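Local coordinates for uncharacterized hypothetical protein (Parabacteroides merdae, PDB 4EI0) that is of unknown function but belongs to the DUF4466 family and is built mainly of antiparallel beta sheets, at residues L166-E171 / Y289-Y294; M196-E201 / G220-P225; T211-K216 / V229-M234; E260-S265 / G279-T284. All blocks are in the same frame, centred on the assembly; numbering follows the deposited sequence.

Contact 1 (L166-E171 / Y289-Y294); sequences LSFLNE and YRAYVY
In the core of the beta-sandwich formed by the C-terminal half of the chain, Phe168 meets Ala291 and Val293 across the space between two antiparallel sheets. Phe168 directly follows strand 165-167 of one sheet, while residues 289-294 belong to a strand of the other, on which Tyr289, Ala291 and Val293 direct their CB atoms at 166-171. The phenyl CG stands anti to its own carbonyl carbon (chi1 -57°), and the CD1-CE1-CZ side of the ring does the touching. CD1 of Phe168 lies 3.8 Å from Ala291 CB. At the ring edge, near the ring plane, CG2 of Val293 approaches CZ of Phe168 to 3.7 Å, the two side chains crossing at about a right angle. Val307 of strand 302-311 touches all three residues and completes a buried apolar cluster. At the strand end an ST turn forms, Ser167 OG accepting from Leu169 N at 3.2 Å; the same hydroxyl is also bonded to Lys192 O. Here the carbonyl of Phe168 lies over one face of the Tyr289 ring, its O 3.6 Å from CD2 and set toward the rim; the hydrogen bond of this oxygen is with Arg309 NH1, and its approach to the ring is a packing contact. Leu169, although its CB points away from the strand, brings its CD2 to 3.9 Å from Tyr289 CD2.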
loop_
_atom_site.group_PDB
_atom_site.type_symbol
_atom_site.label_atom_id
_atom_site.label_comp_id
_atom_site.label_asym_id
_atom_site.label_seq_id
_atom_site.Cartn_x
_atom_site.Cartn_y
_atom_site.Cartn_z
ATOM N N LEU B 166 -44.024 -19.717 -15.993
ATOM C CA LEU B 166 -43.406 -18.437 -15.697
ATOM C C LEU B 166 -44.470 -17.368 -15.422
ATOM O O LEU B 166 -45.351 -17.144 -16.243
ATOM C CB LEU B 166 -42.490 -17.970 -16.859
ATOM C CG LEU B 166 -41.136 -18.629 -17.098
ATOM C CD1 LEU B 166 -41.207 -20.138 -17.308
ATOM C CD2 LEU B 166 -40.482 -17.925 -18.287
ATOM N N SER B 167 -44.371 -16.701 -14.274
ATOM C CA SER B 167 -45.203 -15.530 -13.941
ATOM C C SER B 167 -44.335 -14.295 -13.799
ATOM O O SER B 167 -43.372 -14.265 -13.018
ATOM C CB SER B 167 -45.956 -15.733 -12.633
ATOM O OG SER B 167 -46.774 -14.601 -12.346
ATOM N N PHE B 168 -44.713 -13.240 -14.510
ATOM C CA PHE B 168 -44.063 -11.947 -14.392
ATOM C C PHE B 168 -44.900 -11.007 -13.540
ATOM O O PHE B 168 -44.680 -9.806 -13.599
ATOM C CB PHE B 168 -43.864 -11.311 -15.806
ATOM C CG PHE B 168 -43.083 -12.176 -16.753
ATOM C CD1 PHE B 168 -41.695 -12.219 -16.708
ATOM C CD2 PHE B 168 -43.730 -12.978 -17.645
ATOM C CE1 PHE B 168 -40.992 -13.023 -17.565
ATOM C CE2 PHE B 168 -43.038 -13.800 -18.493
ATOM C CZ PHE B 168 -41.679 -13.827 -18.461
ATOM N N LEU B 169 -45.781 -11.529 -12.679
ATOM C CA LEU B 169 -46.744 -10.663 -11.949
ATOM C C LEU B 169 -46.516 -10.489 -10.475
ATOM O O LEU B 169 -47.222 -9.724 -9.850
ATOM C CB LEU B 169 -48.196 -11.166 -12.187
ATOM C CG LEU B 169 -48.588 -11.319 -13.694
ATOM C CD1 LEU B 169 -50.003 -11.828 -14.004
ATOM C CD2 LEU B 169 -48.367 -9.964 -14.382
ATOM N N ASN B 170 -45.536 -11.165 -9.889
ATOM C CA ASN B 170 -45.360 -11.088 -8.483
ATOM C C ASN B 170 -44.609 -9.803 -8.091
ATOM O O ASN B 170 -43.666 -9.386 -8.765
ATOM C CB ASN B 170 -44.596 -12.317 -7.968
ATOM C CG ASN B 170 -45.428 -13.575 -7.921
ATOM O OD1 ASN B 170 -46.648 -13.573 -8.106
ATOM N ND2 ASN B 170 -44.762 -14.680 -7.667
ATOM N N GLU B 171 -44.977 -9.211 -6.954
ATOM C CA GLU B 171 -44.299 -8.023 -6.410
ATOM C C GLU B 171 -42.814 -8.305 -6.182
ATOM O O GLU B 171 -42.433 -9.316 -5.570
ATOM C CB GLU B 171 -44.757 -7.629 -4.995
ATOM C CG GLU B 171 -46.147 -7.326 -4.549
ATOM C CD GLU B 171 -46.015 -6.859 -3.085
ATOM O OE1 GLU B 171 -46.092 -7.669 -2.099
ATOM O OE2 GLU B 171 -45.718 -5.657 -2.946
ATOM N N TYR B 289 -46.528 -5.074 -17.423
ATOM C CA TYR B 289 -45.086 -5.292 -17.325
ATOM C C TYR B 289 -44.510 -5.679 -18.696
ATOM O O TYR B 289 -45.183 -6.335 -19.504
ATOM C CB TYR B 289 -44.774 -6.418 -16.328
ATOM C CG TYR B 289 -45.094 -6.183 -14.841
ATOM C CD1 TYR B 289 -44.213 -5.503 -14.006
ATOM C CD2 TYR B 289 -46.265 -6.697 -14.270
ATOM C CE1 TYR B 289 -44.509 -5.311 -12.655
ATOM C CE2 TYR B 289 -46.572 -6.505 -12.921
ATOM C CZ TYR B 289 -45.693 -5.809 -12.120
ATOM O OH TYR B 289 -46.007 -5.662 -10.799
ATOM N N ARG B 290 -43.265 -5.253 -18.927
ATOM C CA ARG B 290 -42.426 -5.797 -19.957
ATOM C C ARG B 290 -41.252 -6.481 -19.324
ATOM O O ARG B 290 -40.882 -6.158 -18.198
ATOM C CB ARG B 290 -41.960 -4.708 -20.878
ATOM C CG ARG B 290 -43.029 -4.316 -21.845
ATOM C CD ARG B 290 -42.554 -3.137 -22.672
ATOM N NE ARG B 290 -43.594 -2.806 -23.598
ATOM C CZ ARG B 290 -43.480 -1.890 -24.543
ATOM N NH1 ARG B 290 -42.372 -1.150 -24.709
ATOM N NH2 ARG B 290 -44.513 -1.715 -25.326
ATOM N N ALA B 291 -40.672 -7.448 -20.016
ATOM C CA ALA B 291 -39.541 -8.180 -19.426
ATOM C C ALA B 291 -38.643 -8.651 -20.555
ATOM O O ALA B 291 -39.064 -8.703 -21.728
ATOM C CB ALA B 291 -40.043 -9.366 -18.627
ATOM N N TYR B 292 -37.424 -9.022 -20.197
ATOM C CA TYR B 292 -36.514 -9.680 -21.114
ATOM C C TYR B 292 -36.072 -10.940 -20.407
ATOM O O TYR B 292 -35.501 -10.878 -19.287
ATOM C CB TYR B 292 -35.294 -8.778 -21.476
ATOM C CG TYR B 292 -34.296 -9.467 -22.380
ATOM C CD1 TYR B 292 -34.655 -9.826 -23.673
ATOM C CD2 TYR B 292 -33.034 -9.802 -21.947
ATOM C CE1 TYR B 292 -33.783 -10.490 -24.519
ATOM C CE2 TYR B 292 -32.133 -10.458 -22.808
ATOM C CZ TYR B 292 -32.527 -10.842 -24.063
ATOM O OH TYR B 292 -31.656 -11.463 -24.946
ATOM N N VAL B 293 -36.337 -12.080 -21.032
ATOM C CA VAL B 293 -35.959 -13.398 -20.531
ATOM C C VAL B 293 -34.727 -13.887 -21.319
ATOM O O VAL B 293 -34.749 -13.928 -22.542
ATOM C CB VAL B 293 -37.102 -14.383 -20.739
ATOM C CG1 VAL B 293 -36.719 -15.762 -20.153
ATOM C CG2 VAL B 293 -38.396 -13.793 -20.191
ATOM N N TYR B 294 -33.623 -14.161 -20.620
ATOM C CA TYR B 294 -32.361 -14.552 -21.268
ATOM C C TYR B 294 -32.112 -15.995 -20.932
ATOM O O TYR B 294 -32.242 -16.375 -19.784
ATOM C CB TYR B 294 -31.191 -13.675 -20.775
ATOM C CG TYR B 294 -29.869 -14.121 -21.348
ATOM C CD1 TYR B 294 -29.593 -13.904 -22.676
ATOM C CD2 TYR B 294 -28.920 -14.778 -20.576
ATOM C CE1 TYR B 294 -28.390 -14.298 -23.248
ATOM C CE2 TYR B 294 -27.719 -15.202 -21.130
ATOM C CZ TYR B 294 -27.445 -14.936 -22.462
ATOM O OH TYR B 294 -26.314 -15.388 -23.083
#

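Contact 2 (M196-E201 / G220-P225); sequences MYAYSE and GGTELP
Met196, present as selenomethionine, and Thr222 meet tip to tip, and this is the tight part of the contact. The Met196 chain is fully extended, with CG anti to the backbone N (chi1 178°), and carries its selenium and terminal methyl up to the loop 220-225. CE of Met196 lies only 3.5 Å from CG2 of Thr222, closer than ordinary carbon-carbon packing. The selenium is 3.4 Å from the carbonyl oxygen of Glu223, a van der Waals approach, and 3.9 Å from CD2 of Leu224, whose CB is turned aside while its end comes nearer. Thr222 divides its two branches: CG2, anti to its backbone N (chi1 -67° for OG1), faces the selenomethionine, and OG1 lies 3.4 Å from the CB of Ala198. Met196 and Ala198 belong to strand 195-199, one of the inner strands of a five-stranded antiparallel sheet of the C-terminal beta-sandwich, and the loop crosses over them on its way from strand 207-210 to strand 233-238. Tyr165 of the adjacent strand touches both Met196 and Pro225, and Phe228 adds to the packing about Met196. Toward Gly220 the fit becomes loose. Ser200 OG remains 5.1 Å from Gly220 CA and is instead hydrogen-bonded to Lys202 N. Glu223 has its CB pointing away from the strand and is exposed, and Gly220 and Gly221 are likewise exposed.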
loop_
_atom_site.group_PDB
_atom_site.type_symbol
_atom_site.label_atom_id
_atom_site.label_comp_id
_atom_site.label_asym_id
_atom_site.label_seq_id
_atom_site.Cartn_x
_atom_site.Cartn_y
_atom_site.Cartn_z
HETATM N N MSE B 196 -45.841 -20.709 -20.586
HETATM C CA MSE B 196 -45.560 -22.101 -20.281
HETATM C C MSE B 196 -44.382 -22.550 -21.120
HETATM O O MSE B 196 -44.416 -22.457 -22.356
HETATM C CB MSE B 196 -46.751 -23.000 -20.566
HETATM C CG MSE B 196 -46.450 -24.491 -20.295
HETATM SE SE MSE B 196 -47.986 -25.584 -20.608
HETATM C CE MSE B 196 -47.348 -27.340 -19.917
ATOM N N TYR B 197 -43.345 -23.016 -20.438
ATOM C CA TYR B 197 -42.222 -23.671 -21.097
ATOM C C TYR B 197 -42.531 -25.126 -21.324
ATOM O O TYR B 197 -43.161 -25.765 -20.489
ATOM C CB TYR B 197 -41.005 -23.561 -20.216
ATOM C CG TYR B 197 -39.936 -24.507 -20.593
ATOM C CD1 TYR B 197 -39.042 -24.180 -21.613
ATOM C CD2 TYR B 197 -39.801 -25.725 -19.959
ATOM C CE1 TYR B 197 -38.042 -25.040 -21.995
ATOM C CE2 TYR B 197 -38.790 -26.617 -20.341
ATOM C CZ TYR B 197 -37.913 -26.266 -21.362
ATOM O OH TYR B 197 -36.886 -27.084 -21.731
ATOM N N ALA B 198 -42.079 -25.650 -22.455
ATOM C CA ALA B 198 -42.079 -27.072 -22.706
ATOM C C ALA B 198 -40.869 -27.415 -23.561
ATOM O O ALA B 198 -40.513 -26.639 -24.422
ATOM C CB ALA B 198 -43.330 -27.448 -23.453
ATOM N N TYR B 199 -40.279 -28.587 -23.363
ATOM C CA TYR B 199 -39.279 -29.128 -24.283
ATOM C C TYR B 199 -39.884 -30.223 -25.108
ATOM O O TYR B 199 -40.480 -31.102 -24.567
ATOM C CB TYR B 199 -38.136 -29.745 -23.508
ATOM C CG TYR B 199 -37.094 -30.406 -24.386
ATOM C CD1 TYR B 199 -36.209 -29.634 -25.141
ATOM C CD2 TYR B 199 -36.955 -31.787 -24.427
ATOM C CE1 TYR B 199 -35.229 -30.225 -25.929
ATOM C CE2 TYR B 199 -35.970 -32.394 -25.220
ATOM C CZ TYR B 199 -35.116 -31.609 -25.965
ATOM O OH TYR B 199 -34.165 -32.169 -26.758
ATOM N N SER B 200 -39.707 -30.198 -26.413
ATOM C CA SER B 200 -40.149 -31.297 -27.271
ATOM C C SER B 200 -38.917 -31.943 -27.895
ATOM O O SER B 200 -37.911 -31.280 -28.180
ATOM C CB SER B 200 -41.104 -30.791 -28.356
ATOM O OG SER B 200 -41.235 -31.696 -29.430
ATOM N N GLU B 201 -38.961 -33.247 -28.072
ATOM C CA GLU B 201 -37.846 -33.936 -28.722
ATOM C C GLU B 201 -37.845 -33.807 -30.258
ATOM O O GLU B 201 -36.880 -34.229 -30.902
ATOM C CB GLU B 201 -37.768 -35.396 -28.265
ATOM C CG GLU B 201 -36.953 -35.509 -26.984
ATOM C CD GLU B 201 -36.981 -36.894 -26.380
ATOM O OE1 GLU B 201 -36.851 -37.892 -27.130
ATOM O OE2 GLU B 201 -37.114 -36.976 -25.143
ATOM N N GLY B 220 -46.771 -29.548 -30.058
ATOM C CA GLY B 220 -46.255 -30.912 -29.953
ATOM C C GLY B 220 -46.853 -31.673 -28.777
ATOM O O GLY B 220 -46.121 -32.259 -27.991
ATOM N N GLY B 221 -48.177 -31.629 -28.617
ATOM C CA GLY B 221 -48.834 -32.360 -27.531
ATOM C C GLY B 221 -48.929 -31.693 -26.161
ATOM O O GLY B 221 -49.693 -32.157 -25.328
ATOM N N THR B 222 -48.151 -30.640 -25.892
ATOM C CA THR B 222 -48.243 -29.902 -24.630
ATOM C C THR B 222 -49.605 -29.255 -24.508
ATOM O O THR B 222 -50.158 -28.792 -25.504
ATOM C CB THR B 222 -47.171 -28.797 -24.563
ATOM O OG1 THR B 222 -45.890 -29.419 -24.492
ATOM C CG2 THR B 222 -47.372 -27.845 -23.352
ATOM N N GLU B 223 -50.162 -29.251 -23.303
ATOM C CA GLU B 223 -51.447 -28.586 -23.061
ATOM C C GLU B 223 -51.317 -27.579 -21.954
ATOM O O GLU B 223 -50.543 -27.773 -21.002
ATOM C CB GLU B 223 -52.507 -29.594 -22.678
ATOM C CG GLU B 223 -52.674 -30.711 -23.691
ATOM C CD GLU B 223 -53.592 -31.797 -23.184
ATOM O OE1 GLU B 223 -53.427 -32.250 -22.024
ATOM O OE2 GLU B 223 -54.482 -32.191 -23.951
ATOM N N LEU B 224 -52.010 -26.462 -22.131
ATOM C CA LEU B 224 -52.082 -25.429 -21.111
ATOM C C LEU B 224 -52.981 -25.916 -19.961
ATOM O O LEU B 224 -53.975 -26.572 -20.216
ATOM C CB LEU B 224 -52.681 -24.147 -21.702
ATOM C CG LEU B 224 -51.964 -23.486 -22.888
ATOM C CD1 LEU B 224 -52.616 -22.163 -23.243
ATOM C CD2 LEU B 224 -50.499 -23.274 -22.580
ATOM N N PRO B 225 -52.629 -25.612 -18.696
ATOM C CA PRO B 225 -53.580 -25.916 -17.632
ATOM C C PRO B 225 -54.808 -25.028 -17.735
ATOM O O PRO B 225 -54.749 -23.961 -18.341
ATOM C CB PRO B 225 -52.795 -25.639 -16.351
ATOM C CG PRO B 225 -51.758 -24.657 -16.737
ATOM C CD PRO B 225 -51.468 -24.854 -18.204
#

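Contact 3 (T211-K216 / V229-M234); sequences TSSSPK and VNNTKM
Thr211 and Thr232 join two pieces of irregular chain by a polar, partly buried contact at the edge of the C-terminal beta-sandwich: 211-216 leaves strand 207-210 of one sheet, and 229-234 leads into strand 233-238, an outermost strand of the other. The nearest pair of CA atoms, those of Ser212 and Asn231, is 5.0 Å apart, but regular strand pairing is absent. Instead Thr232 N donates to Thr211 OG1 at 2.9 Å, with an N-H...O angle of 160°. This hydroxyl stands anti to its own backbone N (chi1 -157°) and is also hydrogen-bonded to Asp194 O, as is Thr232 OG1, so both threonines share one outside carbonyl. Thr211 begins a type I turn ending at Ser214, and its N-H is held by Ser214 OG at 2.8 Å. Within that turn the backbone N and the OG of Ser212 both make weak, long bonds to Asn230 O, each 3.4 Å. Ser213 OG sits above the carboxamide plane of Asn231, 2.5 Å from OD1; a bond that short is doubtful in detail. Apart from these polar contacts, CE of Met234 packs 3.8 Å from CB of Thr211. The buried Thr211 hydroxyl is thus satisfied by an N-H of the facing segment and by the Asp194 carbonyl, while the Ser212 bonds are long and weak, where Ser212 and Ser213 are partly exposed.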
loop_
_atom_site.group_PDB
_atom_site.type_symbol
_atom_site.label_atom_id
_atom_site.label_comp_id
_atom_site.label_asym_id
_atom_site.label_seq_id
_atom_site.Cartn_x
_atom_site.Cartn_y
_atom_site.Cartn_z
ATOM N N THR B 211 -48.141 -19.618 -24.829
ATOM C CA THR B 211 -49.031 -18.706 -24.142
ATOM C C THR B 211 -50.485 -19.093 -24.504
ATOM O O THR B 211 -50.686 -20.041 -25.249
ATOM C CB THR B 211 -48.702 -17.261 -24.547
ATOM O OG1 THR B 211 -49.172 -16.383 -23.518
ATOM C CG2 THR B 211 -49.347 -16.902 -25.895
ATOM N N SER B 212 -51.493 -18.386 -23.980
ATOM C CA SER B 212 -52.897 -18.835 -24.097
ATOM C C SER B 212 -53.323 -19.104 -25.536
ATOM O O SER B 212 -54.046 -20.048 -25.799
ATOM C CB SER B 212 -53.868 -17.821 -23.479
ATOM O OG SER B 212 -53.896 -16.636 -24.261
ATOM N N SER B 213 -52.877 -18.274 -26.470
ATOM C CA SER B 213 -53.325 -18.414 -27.846
ATOM C C SER B 213 -52.304 -19.117 -28.737
ATOM O O SER B 213 -52.461 -19.141 -29.928
ATOM C CB SER B 213 -53.699 -17.039 -28.399
ATOM O OG SER B 213 -52.627 -16.138 -28.247
ATOM N N SER B 214 -51.263 -19.738 -28.183
ATOM C CA SER B 214 -50.317 -20.446 -29.057
ATOM C C SER B 214 -51.089 -21.459 -29.926
ATOM O O SER B 214 -51.991 -22.106 -29.431
ATOM C CB SER B 214 -49.236 -21.178 -28.260
ATOM O OG SER B 214 -48.386 -20.301 -27.517
ATOM N N PRO B 215 -50.755 -21.588 -31.218
ATOM C CA PRO B 215 -51.521 -22.560 -32.016
ATOM C C PRO B 215 -51.184 -24.010 -31.668
ATOM O O PRO B 215 -49.988 -24.333 -31.543
ATOM C CB PRO B 215 -51.118 -22.252 -33.457
ATOM C CG PRO B 215 -50.248 -21.038 -33.413
ATOM C CD PRO B 215 -49.776 -20.835 -32.015
ATOM N N LYS B 216 -52.227 -24.848 -31.532
ATOM C CA LYS B 216 -52.107 -26.280 -31.198
ATOM C C LYS B 216 -51.073 -26.946 -32.126
ATOM O O LYS B 216 -50.244 -27.743 -31.683
ATOM C CB LYS B 216 -53.485 -26.977 -31.248
ATOM N N VAL B 229 -55.091 -18.102 -18.938
ATOM C CA VAL B 229 -55.824 -17.232 -19.853
ATOM C C VAL B 229 -54.994 -16.005 -20.354
ATOM O O VAL B 229 -55.382 -15.338 -21.300
ATOM C CB VAL B 229 -57.087 -16.723 -19.141
ATOM C CG1 VAL B 229 -58.052 -17.880 -18.873
ATOM C CG2 VAL B 229 -56.691 -16.046 -17.831
ATOM N N ASN B 230 -53.850 -15.703 -19.750
ATOM C CA ASN B 230 -53.029 -14.571 -20.210
ATOM C C ASN B 230 -52.409 -14.782 -21.595
ATOM O O ASN B 230 -51.737 -15.778 -21.847
ATOM C CB ASN B 230 -51.921 -14.263 -19.205
ATOM C CG ASN B 230 -52.455 -13.801 -17.890
ATOM O OD1 ASN B 230 -53.629 -13.478 -17.790
ATOM N ND2 ASN B 230 -51.604 -13.755 -16.869
ATOM N N ASN B 231 -52.664 -13.843 -22.500
ATOM C CA ASN B 231 -52.081 -13.884 -23.847
ATOM C C ASN B 231 -50.841 -12.960 -23.937
ATOM O O ASN B 231 -50.937 -11.784 -24.225
ATOM C CB ASN B 231 -53.125 -13.506 -24.890
ATOM C CG ASN B 231 -52.686 -13.869 -26.286
ATOM O OD1 ASN B 231 -51.692 -14.585 -26.500
ATOM N ND2 ASN B 231 -53.391 -13.336 -27.249
ATOM N N THR B 232 -49.694 -13.516 -23.607
ATOM C CA THR B 232 -48.455 -12.762 -23.513
ATOM C C THR B 232 -47.891 -12.462 -24.902
ATOM O O THR B 232 -47.939 -13.311 -25.775
ATOM C CB THR B 232 -47.451 -13.588 -22.682
ATOM O OG1 THR B 232 -48.026 -13.850 -21.401
ATOM C CG2 THR B 232 -46.138 -12.842 -22.485
ATOM N N LYS B 233 -47.393 -11.247 -25.107
ATOM C CA LYS B 233 -46.715 -10.878 -26.346
ATOM C C LYS B 233 -45.230 -11.155 -26.232
ATOM O O LYS B 233 -44.614 -10.802 -25.224
ATOM C CB LYS B 233 -46.867 -9.373 -26.606
ATOM C CG LYS B 233 -48.290 -8.917 -26.894
ATOM C CD LYS B 233 -48.291 -7.399 -27.109
ATOM C CE LYS B 233 -49.614 -6.910 -27.686
ATOM N NZ LYS B 233 -50.733 -7.441 -26.855
HETATM N N MSE B 234 -44.643 -11.729 -27.269
HETATM C CA MSE B 234 -43.238 -12.172 -27.236
HETATM C C MSE B 234 -42.512 -11.888 -28.558
HETATM O O MSE B 234 -43.125 -12.011 -29.621
HETATM C CB MSE B 234 -43.214 -13.703 -27.040
HETATM C CG MSE B 234 -43.636 -14.199 -25.701
HETATM SE SE MSE B 234 -43.633 -16.131 -25.747
HETATM C CE MSE B 234 -45.447 -16.495 -26.358
#

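Contact 4 (E260-S265 / G279-T284); sequences ETIDMS and GAWVET
Ile262 lays its CD1 methyl over one face of the Trp281 indole, while Met264 approaches the same tryptophan at about a right angle from the backbone side. The isoleucine CG1 is anti to the backbone N (chi1 -166°), and beyond it CD1 lies 3.8 Å from the centroid of the five-membered ring, 16° off the ring normal, a CH-pi contact. The closest ring atom is CE2 of Trp281, 3.6 Å from Ile262 CD1. Met264, a selenomethionine, is bent at both chi2 and chi3, which folds it against the strand. Its SE is 4.2 Å from Trp281 CB, and its CE lies 3.9 Å from both Trp281 O and Glu283 N, so the methyl rests on the peptide backbone of strand 278-283. Glu283, extended, crosses Met264 obliquely, with OE1 of Glu283 3.9 Å from Met264 CG. Trp281 and Glu283 direct their CB atoms at 260-265; Val282 between them points away, into the sandwich core, where it touches Phe168. The contact thus covers the outer face of this antiparallel sheet with the chain leaving helix 256-261. An Asx turn shapes that chain: Asp263 OD1 accepts from Ser265 N at 2.9 Å, from above the carboxylate plane, and from Ser265 OG on its syn lone pair. Tyr292 also meets the Trp281 ring. Across the segments the contacts are dispersive, whereas the glutamate's OE1 is paired with Arg290 in a salt bridge, which would be expected to stabilise its negative charge beside the apolar selenomethionine.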
loop_
_atom_site.group_PDB
_atom_site.type_symbol
_atom_site.label_atom_id
_atom_site.label_comp_id
_atom_site.label_asym_id
_atom_site.label_seq_id
_atom_site.Cartn_x
_atom_site.Cartn_y
_atom_site.Cartn_z
ATOM N N GLU B 260 -38.948 1.059 -22.209
ATOM C CA GLU B 260 -39.909 2.075 -22.627
ATOM C C GLU B 260 -40.043 2.160 -24.146
ATOM O O GLU B 260 -41.113 2.460 -24.633
ATOM C CB GLU B 260 -39.517 3.468 -22.110
ATOM C CG GLU B 260 -39.783 3.705 -20.627
ATOM C CD GLU B 260 -41.282 3.796 -20.265
ATOM O OE1 GLU B 260 -42.140 3.838 -21.173
ATOM O OE2 GLU B 260 -41.605 3.825 -19.047
ATOM N N THR B 261 -38.959 1.914 -24.877
ATOM C CA THR B 261 -38.899 2.203 -26.309
ATOM C C THR B 261 -38.858 0.932 -27.194
ATOM O O THR B 261 -38.926 1.053 -28.384
ATOM C CB THR B 261 -37.703 3.124 -26.659
ATOM O OG1 THR B 261 -36.493 2.477 -26.305
ATOM C CG2 THR B 261 -37.774 4.507 -25.945
ATOM N N ILE B 262 -38.792 -0.280 -26.639
ATOM C CA ILE B 262 -38.899 -1.515 -27.474
ATOM C C ILE B 262 -40.224 -1.520 -28.268
ATOM O O ILE B 262 -41.302 -1.203 -27.736
ATOM C CB ILE B 262 -38.708 -2.827 -26.636
ATOM C CG1 ILE B 262 -38.488 -4.038 -27.546
ATOM C CG2 ILE B 262 -39.855 -3.085 -25.663
ATOM C CD1 ILE B 262 -37.062 -4.137 -28.049
ATOM N N ASP B 263 -40.142 -1.827 -29.560
ATOM C CA ASP B 263 -41.329 -1.919 -30.407
ATOM C C ASP B 263 -41.875 -3.320 -30.329
ATOM O O ASP B 263 -41.191 -4.274 -30.735
ATOM C CB ASP B 263 -40.984 -1.614 -31.861
ATOM C CG ASP B 263 -42.215 -1.548 -32.754
ATOM O OD1 ASP B 263 -43.334 -1.827 -32.289
ATOM O OD2 ASP B 263 -42.060 -1.180 -33.932
HETATM N N MSE B 264 -43.084 -3.452 -29.793
HETATM C CA MSE B 264 -43.715 -4.769 -29.638
HETATM C C MSE B 264 -44.750 -5.067 -30.710
HETATM O O MSE B 264 -45.516 -6.014 -30.549
HETATM C CB MSE B 264 -44.384 -4.911 -28.276
HETATM C CG MSE B 264 -43.474 -4.707 -27.072
HETATM SE SE MSE B 264 -42.156 -6.129 -26.709
HETATM C CE MSE B 264 -43.306 -7.766 -26.794
ATOM N N SER B 265 -44.752 -4.285 -31.801
ATOM C CA SER B 265 -45.696 -4.451 -32.923
ATOM C C SER B 265 -45.574 -5.780 -33.619
ATOM O O SER B 265 -46.573 -6.396 -33.943
ATOM C CB SER B 265 -45.446 -3.393 -34.016
ATOM O OG SER B 265 -45.989 -2.158 -33.634
ATOM N N GLY B 279 -33.190 -15.384 -26.364
ATOM C CA GLY B 279 -33.888 -14.473 -25.476
ATOM C C GLY B 279 -35.288 -14.200 -25.987
ATOM O O GLY B 279 -35.611 -14.558 -27.123
ATOM N N ALA B 280 -36.080 -13.544 -25.152
ATOM C CA ALA B 280 -37.402 -13.139 -25.551
ATOM C C ALA B 280 -37.788 -11.857 -24.859
ATOM O O ALA B 280 -37.734 -11.746 -23.602
ATOM C CB ALA B 280 -38.373 -14.225 -25.211
ATOM N N TRP B 281 -38.135 -10.845 -25.620
ATOM C CA TRP B 281 -38.820 -9.668 -25.048
ATOM C C TRP B 281 -40.264 -10.030 -24.841
ATOM O O TRP B 281 -40.872 -10.586 -25.724
ATOM C CB TRP B 281 -38.796 -8.493 -25.968
ATOM C CG TRP B 281 -37.417 -7.941 -26.236
ATOM C CD1 TRP B 281 -36.633 -8.158 -27.345
ATOM C CD2 TRP B 281 -36.680 -7.002 -25.428
ATOM N NE1 TRP B 281 -35.478 -7.448 -27.266
ATOM C CE2 TRP B 281 -35.439 -6.742 -26.131
ATOM C CE3 TRP B 281 -36.899 -6.393 -24.221
ATOM C CZ2 TRP B 281 -34.488 -5.881 -25.647
ATOM C CZ3 TRP B 281 -35.906 -5.552 -23.718
ATOM C CH2 TRP B 281 -34.718 -5.309 -24.426
ATOM N N VAL B 282 -40.823 -9.649 -23.699
ATOM C CA VAL B 282 -42.174 -10.059 -23.291
ATOM C C VAL B 282 -42.952 -8.830 -22.870
ATOM O O VAL B 282 -42.395 -7.918 -22.263
ATOM C CB VAL B 282 -42.063 -11.051 -22.117
ATOM C CG1 VAL B 282 -43.385 -11.306 -21.462
ATOM C CG2 VAL B 282 -41.450 -12.343 -22.632
ATOM N N GLU B 283 -44.257 -8.822 -23.171
ATOM C CA GLU B 283 -45.190 -7.855 -22.561
ATOM C C GLU B 283 -46.397 -8.615 -22.065
ATOM O O GLU B 283 -46.957 -9.412 -22.815
ATOM C CB GLU B 283 -45.612 -6.779 -23.561
ATOM C CG GLU B 283 -46.542 -5.691 -22.976
ATOM C CD GLU B 283 -46.911 -4.645 -24.010
ATOM O OE1 GLU B 283 -46.068 -3.781 -24.286
ATOM O OE2 GLU B 283 -47.998 -4.729 -24.608
ATOM N N THR B 284 -46.783 -8.400 -20.807
ATOM C CA THR B 284 -47.859 -9.187 -20.216
ATOM C C THR B 284 -49.172 -8.753 -20.808
ATOM O O THR B 284 -49.289 -7.621 -21.352
ATOM C CB THR B 284 -47.932 -9.060 -18.691
ATOM O OG1 THR B 284 -48.011 -7.693 -18.330
ATOM C CG2 THR B 284 -46.684 -9.601 -18.056
#

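From the N terminus, 166-171 opens the longest loop, closed when contact 1 brings in 289-294; the other three contacts nest inside it. Strand 195-199 starts contact 2, which 220-225 closes, but 211-216 has already opened contact 3, so the two cross, and 229-234 then closes contact 3. There Leu224 packs against Thr211 and Ser212. Contact 4 follows in series, closed by 279-284. Contacts 1 and 3 bridge the two sheets of the C-terminal sandwich, contact 2 lays a loop over one, and contact 4 covers the other's outer face. Strand 278-283 links contact 4 to neighbours 233-238 and 289-299, and Leu169 touches Asn230 between contacts 1 and 3.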